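Local atomic coordinates of chromosome-partitioning ATPase Soj (Thermus thermophilus, PDB entry 1WCV), a protein that hydrolyses ATP and, when bound to ATP, coats double-stranded DNA cooperatively as nucleoprotein filaments, probably to partition the bacterial chromosome. Residues L40-L43 / A49-G52; E149-L154 / A195-K200; Q192-A195 / K200-W203. All blocks are in the same frame, centred on the assembly; numbering follows the deposited sequence.

Interaction 1 of 3, residues L40-L43 / A49-G52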
ATOM      1  N   LEU A  40     -19.691  12.257   8.495  1.00 18.42           N
ATOM      2  CA  LEU A  40     -19.260  12.704   7.178  1.00 17.59           C
ATOM      3  C   LEU A  40     -20.087  13.942   6.892  1.00 20.70           C
ATOM      4  O   LEU A  40     -21.316  13.900   6.958  1.00 19.15           O
ATOM      5  CB  LEU A  40     -19.543  11.655   6.103  1.00 18.51           C
ATOM      6  CG  LEU A  40     -19.286  12.088   4.653  1.00 18.07           C
ATOM      7  CD1 LEU A  40     -17.813  12.438   4.469  1.00 20.28           C
ATOM      8  CD2 LEU A  40     -19.694  10.974   3.694  1.00 15.36           C
ATOM      9  N   VAL A  41     -19.407  15.044   6.587  1.00 18.72           N
ATOM     10  CA  VAL A  41     -20.079  16.297   6.285  1.00 19.00           C
ATOM     11  C   VAL A  41     -19.889  16.657   4.821  1.00 21.12           C
ATOM     12  O   VAL A  41     -18.758  16.802   4.351  1.00 20.09           O
ATOM     13  CB  VAL A  41     -19.518  17.449   7.147  1.00 20.12           C
ATOM     14  CG1 VAL A  41     -20.291  18.724   6.869  1.00 21.91           C
ATOM     15  CG2 VAL A  41     -19.585  17.086   8.627  1.00 20.05           C
ATOM     16  N   ASP A  42     -20.996  16.778   4.099  1.00 20.29           N
ATOM     17  CA  ASP A  42     -20.952  17.149   2.692  1.00 20.35           C
ATOM     18  C   ASP A  42     -20.930  18.675   2.654  1.00 22.97           C
ATOM     19  O   ASP A  42     -21.918  19.322   3.009  1.00 23.08           O
ATOM     20  CB  ASP A  42     -22.194  16.635   1.958  1.00 19.96           C
ATOM     21  CG  ASP A  42     -22.071  16.757   0.445  1.00 20.94           C
ATOM     22  OD1 ASP A  42     -21.144  17.453  -0.024  1.00 20.33           O
ATOM     23  OD2 ASP A  42     -22.902  16.164  -0.281  1.00 22.23           O
ATOM     24  N   LEU A  43     -19.804  19.249   2.243  1.00 20.33           N
ATOM     25  CA  LEU A  43     -19.686  20.703   2.179  1.00 23.45           C
ATOM     26  C   LEU A  43     -19.780  21.234   0.753  1.00 23.64           C
ATOM     27  O   LEU A  43     -19.554  22.420   0.509  1.00 23.98           O
ATOM     28  CB  LEU A  43     -18.361  21.155   2.805  1.00 21.60           C
ATOM     29  CG  LEU A  43     -18.200  20.951   4.311  1.00 23.04           C
ATOM     30  CD1 LEU A  43     -16.796  21.353   4.744  1.00 20.81           C
ATOM     31  CD2 LEU A  43     -19.239  21.789   5.046  1.00 25.19           C
ATOM     32  N   ALA A  49     -21.628  13.791  -2.356  1.00 23.29           N
ATOM     33  CA  ALA A  49     -21.532  12.769  -1.317  1.00 19.78           C
ATOM     34  C   ALA A  49     -22.923  12.363  -0.830  1.00 23.15           C
ATOM     35  O   ALA A  49     -23.214  11.177  -0.658  1.00 22.16           O
ATOM     36  CB  ALA A  49     -20.699  13.284  -0.150  1.00 20.25           C
ATOM     37  N   THR A  50     -23.779  13.356  -0.610  1.00 20.37           N
ATOM     38  CA  THR A  50     -25.139  13.115  -0.139  1.00 21.62           C
ATOM     39  C   THR A  50     -25.919  12.251  -1.129  1.00 22.19           C
ATOM     40  O   THR A  50     -26.620  11.313  -0.748  1.00 21.66           O
ATOM     41  CB  THR A  50     -25.901  14.440   0.053  1.00 21.93           C
ATOM     42  OG1 THR A  50     -25.178  15.281   0.958  1.00 20.40           O
ATOM     43  CG2 THR A  50     -27.295  14.169   0.625  1.00 23.29           C
ATOM     44  N   SER A  51     -25.801  12.584  -2.406  1.00 21.42           N
ATOM     45  CA  SER A  51     -26.477  11.842  -3.454  1.00 25.18           C
ATOM     46  C   SER A  51     -25.831  10.467  -3.613  1.00 25.08           C
ATOM     47  O   SER A  51     -26.495   9.489  -3.974  1.00 22.79           O
ATOM     48  CB  SER A  51     -26.389  12.616  -4.770  1.00 29.64           C
ATOM     49  OG  SER A  51     -26.998  11.892  -5.822  1.00 39.10           O
ATOM     50  N   GLY A  52     -24.534  10.395  -3.331  1.00 21.21           N
ATOM     51  CA  GLY A  52     -23.826   9.135  -3.462  1.00 22.32           C
ATOM     52  C   GLY A  52     -24.229   8.167  -2.371  1.00 23.25           C
ATOM     53  O   GLY A  52     -23.920   6.975  -2.425  1.00 24.63           O
TER
HETATM   54  O   HOH W   1     -19.830  16.172  -1.968  1.00 21.78           O
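The carboxylate of D42 and the amino-terminal turn of helix 48-52 illustrate how one oxygen can serve a side chain and a backbone at once. D42 OD2 accepts two direct hydrogen bonds, both from T50. The hydroxyl OG1 of T50 donates to D42 OD2 over 2.7 Å, and D42 OD2 accepts it with its anti lone pair, the one pointing away from OD1. The backbone N of T50 reaches the same D42 OD2 over 3.0 Å, but it approaches from above the carboxylate plane, 36° out of it. In T50, OG1 stands beside its own backbone N (chi1 -57°), which lets both donors face one acceptor. Outside the pair, T50 OG1 also takes a hydrogen bond from A85 N, which further fixes the rotation of the hydroxyl.

These residues sit in the P-loop NTPase core of a ParA-family ATPase. D42 ends strand 38-42, an interior strand of the sheet flanked by 80-83 and 114-118, and helix 48-52 begins a few residues beyond L43. The nucleotide-binding P-loop is close by, with the side chain of A49 about 4 Å from that of the magnesium ligand T21.

The second carboxylate oxygen works through solvent. A water lies 2.7 Å from D42 OD1 and accepts from A49 N over 3.0 Å, bridging strand end to helix start, while D44 N also bonds D42 OD1.

Nonpolar contact is slight. The methyl CB of A49 rests 3.8 Å from D42 CG, and the same residue packs against T21 and I25 of helix 18-33. From the strand, L40 also turns its side chain inward, onto A24 and I25 of that P-loop helix and onto L53.

Interaction 2 of 3, residues E149-L154 / A195-K200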
ATOM      1  N   GLU A 149       1.262  19.274 -10.583  1.00 18.50           N
ATOM      2  CA  GLU A 149       1.085  20.697 -10.311  1.00 19.62           C
ATOM      3  C   GLU A 149      -0.154  20.952  -9.451  1.00 18.03           C
ATOM      4  O   GLU A 149      -0.161  21.859  -8.620  1.00 17.40           O
ATOM      5  CB  GLU A 149       0.990  21.496 -11.617  1.00 23.71           C
ATOM      6  CG  GLU A 149       0.089  20.895 -12.678  1.00 36.45           C
ATOM      7  CD  GLU A 149       0.849  20.079 -13.715  1.00 42.13           C
ATOM      8  OE1 GLU A 149       1.333  18.973 -13.383  1.00 43.57           O
ATOM      9  OE2 GLU A 149       0.962  20.554 -14.869  1.00 44.69           O
ATOM     10  N   GLY A 150      -1.195  20.146  -9.644  1.00 16.41           N
ATOM     11  CA  GLY A 150      -2.410  20.303  -8.860  1.00 17.61           C
ATOM     12  C   GLY A 150      -2.138  20.103  -7.381  1.00 16.39           C
ATOM     13  O   GLY A 150      -2.622  20.857  -6.535  1.00 15.60           O
ATOM     14  N   VAL A 151      -1.366  19.073  -7.064  1.00 13.48           N
ATOM     15  CA  VAL A 151      -1.029  18.805  -5.676  1.00 13.88           C
ATOM     16  C   VAL A 151      -0.130  19.914  -5.138  1.00 15.39           C
ATOM     17  O   VAL A 151      -0.340  20.400  -4.033  1.00 14.83           O
ATOM     18  CB  VAL A 151      -0.317  17.443  -5.520  1.00 15.88           C
ATOM     19  CG1 VAL A 151       0.263  17.312  -4.119  1.00 16.64           C
ATOM     20  CG2 VAL A 151      -1.309  16.323  -5.776  1.00 16.65           C
ATOM     21  N   ALA A 152       0.866  20.320  -5.920  1.00 14.80           N
ATOM     22  CA  ALA A 152       1.774  21.373  -5.473  1.00 15.53           C
ATOM     23  C   ALA A 152       0.985  22.623  -5.086  1.00 15.89           C
ATOM     24  O   ALA A 152       1.279  23.273  -4.080  1.00 14.11           O
ATOM     25  CB  ALA A 152       2.782  21.701  -6.577  1.00 17.96           C
ATOM     26  N   GLY A 153      -0.019  22.953  -5.888  1.00 13.91           N
ATOM     27  CA  GLY A 153      -0.823  24.126  -5.596  1.00 14.85           C
ATOM     28  C   GLY A 153      -1.565  23.965  -4.283  1.00 15.65           C
ATOM     29  O   GLY A 153      -1.541  24.853  -3.426  1.00 16.28           O
ATOM     30  N   LEU A 154      -2.226  22.826  -4.112  1.00 12.12           N
ATOM     31  CA  LEU A 154      -2.967  22.601  -2.881  1.00 15.20           C
ATOM     32  C   LEU A 154      -2.064  22.606  -1.646  1.00 15.48           C
ATOM     33  O   LEU A 154      -2.445  23.130  -0.592  1.00 16.01           O
ATOM     34  CB  LEU A 154      -3.748  21.291  -2.963  1.00 19.66           C
ATOM     35  CG  LEU A 154      -4.692  21.030  -1.782  1.00 25.24           C
ATOM     36  CD1 LEU A 154      -5.512  22.280  -1.483  1.00 31.05           C
ATOM     37  CD2 LEU A 154      -5.601  19.865  -2.106  1.00 29.21           C
ATOM     38  N   ALA A 195       8.137  10.147  -6.394  1.00 17.28           N
ATOM     39  CA  ALA A 195       9.462  10.732  -6.517  1.00 19.15           C
ATOM     40  C   ALA A 195       9.432  12.191  -6.069  1.00 17.92           C
ATOM     41  O   ALA A 195      10.349  12.663  -5.406  1.00 21.73           O
ATOM     42  CB  ALA A 195       9.948  10.643  -7.965  1.00 18.80           C
ATOM     43  N   HIS A 196       8.369  12.906  -6.423  1.00 20.20           N
ATOM     44  CA  HIS A 196       8.270  14.314  -6.063  1.00 20.56           C
ATOM     45  C   HIS A 196       7.717  14.604  -4.665  1.00 21.35           C
ATOM     46  O   HIS A 196       8.170  15.539  -4.005  1.00 21.61           O
ATOM     47  CB  HIS A 196       7.430  15.061  -7.106  1.00 27.68           C
ATOM     48  CG  HIS A 196       7.515  16.550  -6.987  1.00 37.39           C
ATOM     49  ND1 HIS A 196       8.710  17.232  -7.064  1.00 41.85           N
ATOM     50  CD2 HIS A 196       6.560  17.485  -6.777  1.00 40.75           C
ATOM     51  CE1 HIS A 196       8.488  18.525  -6.905  1.00 44.05           C
ATOM     52  NE2 HIS A 196       7.191  18.705  -6.729  1.00 43.61           N
ATOM     53  N   PHE A 197       6.753  13.809  -4.200  1.00 17.16           N
ATOM     54  CA  PHE A 197       6.164  14.049  -2.883  1.00 16.86           C
ATOM     55  C   PHE A 197       6.541  13.030  -1.806  1.00 16.96           C
ATOM     56  O   PHE A 197       6.200  13.190  -0.634  1.00 16.81           O
ATOM     57  CB  PHE A 197       4.644  14.156  -3.030  1.00 16.36           C
ATOM     58  CG  PHE A 197       4.214  15.322  -3.880  1.00 14.64           C
ATOM     59  CD1 PHE A 197       4.420  16.624  -3.438  1.00 19.99           C
ATOM     60  CD2 PHE A 197       3.654  15.123  -5.137  1.00 16.43           C
ATOM     61  CE1 PHE A 197       4.081  17.710  -4.233  1.00 17.79           C
ATOM     62  CE2 PHE A 197       3.308  16.211  -5.946  1.00 14.38           C
ATOM     63  CZ  PHE A 197       3.523  17.503  -5.491  1.00 16.68           C
ATOM     64  N   GLY A 198       7.257  11.990  -2.212  1.00 17.75           N
ATOM     65  CA  GLY A 198       7.715  10.977  -1.278  1.00 17.55           C
ATOM     66  C   GLY A 198       6.713  10.312  -0.350  1.00 16.24           C
ATOM     67  O   GLY A 198       5.660   9.851  -0.780  1.00 17.01           O
ATOM     68  N   GLU A 199       7.060  10.272   0.935  1.00 16.37           N
ATOM     69  CA  GLU A 199       6.239   9.634   1.961  1.00 19.11           C
ATOM     70  C   GLU A 199       4.847  10.231   2.111  1.00 17.15           C
ATOM     71  O   GLU A 199       3.975   9.626   2.729  1.00 18.86           O
ATOM     72  CB  GLU A 199       6.969   9.677   3.313  1.00 24.12           C
ATOM     73  CG  GLU A 199       7.217  11.088   3.837  1.00 38.20           C
ATOM     74  CD  GLU A 199       7.987  11.107   5.147  1.00 47.77           C
ATOM     75  OE1 GLU A 199       9.164  10.681   5.156  1.00 52.01           O
ATOM     76  OE2 GLU A 199       7.419  11.550   6.170  1.00 52.08           O
ATOM     77  N   LYS A 200       4.644  11.420   1.558  1.00 16.21           N
ATOM     78  CA  LYS A 200       3.342  12.060   1.646  1.00 14.94           C
ATOM     79  C   LYS A 200       2.274  11.284   0.887  1.00 13.55           C
ATOM     80  O   LYS A 200       1.088  11.406   1.178  1.00 14.70           O
ATOM     81  CB  LYS A 200       3.424  13.490   1.109  1.00 16.61           C
ATOM     82  CG  LYS A 200       4.337  14.391   1.926  1.00 19.22           C
ATOM     83  CD  LYS A 200       4.365  15.800   1.380  1.00 26.15           C
ATOM     84  CE  LYS A 200       5.021  15.855   0.017  1.00 34.24           C
ATOM     85  NZ  LYS A 200       5.126  17.253  -0.479  1.00 42.00           N
TER
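F197, the last residue of helix 185-197, sends its ring toward V151 and A152 and so joins its own helix to helix 146-164. Helix 146-164 is the crossover of a right-handed beta-alpha-beta unit that links the parallel strands 136-142 and 170-177 of the P-loop NTPase sheet, and I174 of the outer strand touches both V151 and F197.

From F197 CB the ring carbon CG is placed beside the backbone N (chi1 -63°), which directs the ring across to the neighbouring helix. F197 CD2 only grazes V151 CG1, whereas CE1 and CE2 come nearer, CE2 lying 3.7 Å from V151 CG1. At the end of the ring, F197 CZ is 3.5 Å from V151 CG1. The closest atom of A152 is its backbone N, 3.9 Å from F197 CZ and oblique to the ring, neither over its face nor at its edge. The methyl carbon A152 CB follows, 4.4 Å from F197 CZ.

The valine methyl thus stands over one ring face, a CH-pi contact with V151 CG1 at 3.8 Å from the ring centroid and 20° off the normal. V151 turns CG1 anti to its backbone N (chi1 169°), the setting that presents this methyl. H196 puts its CD2 over the opposite face, toward the rim, 3.3 Å above the ring plane, while K200 NZ sits at the ring edge, in plane.

Interaction 3 of 3, residues Q192-A195 / K200-W203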
ATOM      1  N   GLN A 192       6.160   9.100 -10.444  1.00 18.51           N
ATOM      2  CA  GLN A 192       6.567  10.498 -10.406  1.00 20.75           C
ATOM      3  C   GLN A 192       5.963  11.214  -9.194  1.00 18.61           C
ATOM      4  O   GLN A 192       6.601  12.072  -8.590  1.00 16.31           O
ATOM      5  CB  GLN A 192       6.188  11.197 -11.718  1.00 23.51           C
ATOM      6  CG  GLN A 192       6.670  12.628 -11.819  1.00 25.78           C
ATOM      7  CD  GLN A 192       8.140  12.773 -11.460  1.00 31.75           C
ATOM      8  OE1 GLN A 192       8.963  11.924 -11.807  1.00 29.98           O
ATOM      9  NE2 GLN A 192       8.479  13.861 -10.773  1.00 33.13           N
ATOM     10  N   LEU A 193       4.739  10.865  -8.818  1.00 15.96           N
ATOM     11  CA  LEU A 193       4.144  11.489  -7.639  1.00 15.94           C
ATOM     12  C   LEU A 193       4.954  11.115  -6.395  1.00 13.95           C
ATOM     13  O   LEU A 193       5.194  11.949  -5.530  1.00 14.43           O
ATOM     14  CB  LEU A 193       2.684  11.057  -7.467  1.00 16.22           C
ATOM     15  CG  LEU A 193       1.720  11.771  -8.424  1.00 18.08           C
ATOM     16  CD1 LEU A 193       0.356  11.101  -8.409  1.00 16.98           C
ATOM     17  CD2 LEU A 193       1.610  13.233  -8.017  1.00 21.18           C
ATOM     18  N   ARG A 194       5.382   9.858  -6.314  1.00 15.37           N
ATOM     19  CA  ARG A 194       6.170   9.410  -5.172  1.00 14.91           C
ATOM     20  C   ARG A 194       7.573  10.000  -5.201  1.00 16.11           C
ATOM     21  O   ARG A 194       8.129  10.328  -4.162  1.00 15.87           O
ATOM     22  CB  ARG A 194       6.242   7.882  -5.130  1.00 17.19           C
ATOM     23  CG  ARG A 194       4.900   7.235  -4.836  1.00 16.01           C
ATOM     24  CD  ARG A 194       5.033   5.748  -4.616  1.00 13.54           C
ATOM     25  NE  ARG A 194       3.721   5.113  -4.614  1.00 14.69           N
ATOM     26  CZ  ARG A 194       2.840   5.199  -3.623  1.00 15.62           C
ATOM     27  NH1 ARG A 194       3.120   5.882  -2.521  1.00 11.91           N
ATOM     28  NH2 ARG A 194       1.652   4.636  -3.761  1.00  9.93           N
ATOM     29  N   ALA A 195       8.137  10.147  -6.394  1.00 17.28           N
ATOM     30  CA  ALA A 195       9.462  10.732  -6.517  1.00 19.15           C
ATOM     31  C   ALA A 195       9.432  12.191  -6.069  1.00 17.92           C
ATOM     32  O   ALA A 195      10.349  12.663  -5.406  1.00 21.73           O
ATOM     33  CB  ALA A 195       9.948  10.643  -7.965  1.00 18.80           C
ATOM     34  N   LYS A 200       4.644  11.420   1.558  1.00 16.21           N
ATOM     35  CA  LYS A 200       3.342  12.060   1.646  1.00 14.94           C
ATOM     36  C   LYS A 200       2.274  11.284   0.887  1.00 13.55           C
ATOM     37  O   LYS A 200       1.088  11.406   1.178  1.00 14.70           O
ATOM     38  CB  LYS A 200       3.424  13.490   1.109  1.00 16.61           C
ATOM     39  CG  LYS A 200       4.337  14.391   1.926  1.00 19.22           C
ATOM     40  CD  LYS A 200       4.365  15.800   1.380  1.00 26.15           C
ATOM     41  CE  LYS A 200       5.021  15.855   0.017  1.00 34.24           C
ATOM     42  NZ  LYS A 200       5.126  17.253  -0.479  1.00 42.00           N
ATOM     43  N   VAL A 201       2.692  10.462  -0.068  1.00 10.96           N
ATOM     44  CA  VAL A 201       1.732   9.698  -0.862  1.00 10.75           C
ATOM     45  C   VAL A 201       1.416   8.380  -0.181  1.00  8.93           C
ATOM     46  O   VAL A 201       2.331   7.626   0.169  1.00 10.49           O
ATOM     47  CB  VAL A 201       2.300   9.403  -2.269  1.00 10.62           C
ATOM     48  CG1 VAL A 201       1.229   8.729  -3.143  1.00  9.43           C
ATOM     49  CG2 VAL A 201       2.804  10.703  -2.910  1.00 13.76           C
ATOM     50  N   PHE A 202       0.127   8.115   0.035  1.00  9.63           N
ATOM     51  CA  PHE A 202      -0.289   6.862   0.655  1.00  8.61           C
ATOM     52  C   PHE A 202       0.178   5.710  -0.225  1.00 11.10           C
ATOM     53  O   PHE A 202       0.203   5.832  -1.446  1.00  9.65           O
ATOM     54  CB  PHE A 202      -1.810   6.781   0.753  1.00  8.62           C
ATOM     55  CG  PHE A 202      -2.406   7.630   1.836  1.00 10.49           C
ATOM     56  CD1 PHE A 202      -2.280   7.258   3.177  1.00 11.90           C
ATOM     57  CD2 PHE A 202      -3.139   8.777   1.521  1.00  9.33           C
ATOM     58  CE1 PHE A 202      -2.876   8.003   4.183  1.00 12.28           C
ATOM     59  CE2 PHE A 202      -3.744   9.536   2.528  1.00 13.94           C
ATOM     60  CZ  PHE A 202      -3.614   9.149   3.861  1.00 14.60           C
ATOM     61  N   TRP A 203       0.537   4.594   0.404  1.00 10.41           N
ATOM     62  CA  TRP A 203       0.952   3.412  -0.333  1.00 12.32           C
ATOM     63  C   TRP A 203      -0.265   2.722  -0.940  1.00 10.81           C
ATOM     64  O   TRP A 203      -0.173   2.106  -1.993  1.00 13.80           O
ATOM     65  CB  TRP A 203       1.705   2.449   0.587  1.00 13.55           C
ATOM     66  CG  TRP A 203       3.109   2.890   0.793  1.00 14.45           C
ATOM     67  CD1 TRP A 203       3.649   3.414   1.934  1.00 17.95           C
ATOM     68  CD2 TRP A 203       4.135   2.956  -0.204  1.00 13.15           C
ATOM     69  NE1 TRP A 203       4.945   3.808   1.704  1.00 17.67           N
ATOM     70  CE2 TRP A 203       5.268   3.542   0.402  1.00 14.54           C
ATOM     71  CE3 TRP A 203       4.204   2.583  -1.551  1.00 14.41           C
ATOM     72  CZ2 TRP A 203       6.459   3.766  -0.296  1.00 14.47           C
ATOM     73  CZ3 TRP A 203       5.387   2.805  -2.245  1.00 13.59           C
ATOM     74  CH2 TRP A 203       6.497   3.393  -1.612  1.00 12.93           C
TER
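The guanidinium of R194 grips the carbonyl oxygen of F202 with both end nitrogens, an example of a bidentate clasp on a single backbone atom. NH2 of R194 donates to F202 O over 3.0 Å and NH1 over 3.1 Å, with the oxygen close to the guanidinium plane. The two bonds differ at the acceptor: NH2 is tilted only 16° from the carbonyl plane, whereas NH1 stands well above it. A weak hydrogen bond runs from R194 NH1 to V201 O at 3.3 Å. NH2 also forms a salt bridge to E190, one turn earlier on the helix.

Packing holds the same group flat. The guanidinium of R194 lies on the indole of W203, centres 4.2 Å apart and planes at 9°, in a parallel cation-pi stack, while V201 CG1 covers the opposite face 3.5 Å from R194 NH1. The extended chain from CG to NE carries the group out to this slot. A leucine here would probably leave F202 O without its two donors and W203 without its stacking partner. Further back, V201 CG2 touches L193 O at 3.8 Å. R237 and E241 of the second subunit pack on R194 and W203 respectively.

The arrangement ties helix 185-197 to the returning loop that, in this ParA-family fold, runs on to the nucleotide-binding residues P207 and N209.

How the interactions relate
Along the chain interaction 1 closes before the other two open, and it lies on the opposite side of the chain's centre, with centres 26 Å from interaction 2 and 27 Å from interaction 3. Interactions 2 and 3 are neighbours, 7 Å apart between centres; both use helix 185-197 and share A195 and K200. One seven-stranded sheet links the sites: strand 38-42 supplies interaction 1 from the interior, while outermost strand 170-177 backs the other two. Interaction 1 thus joins a strand end to the following helix beside the nucleotide site, whereas interactions 2 and 3 join one helix both to helix 146-164 and to the loop that follows it.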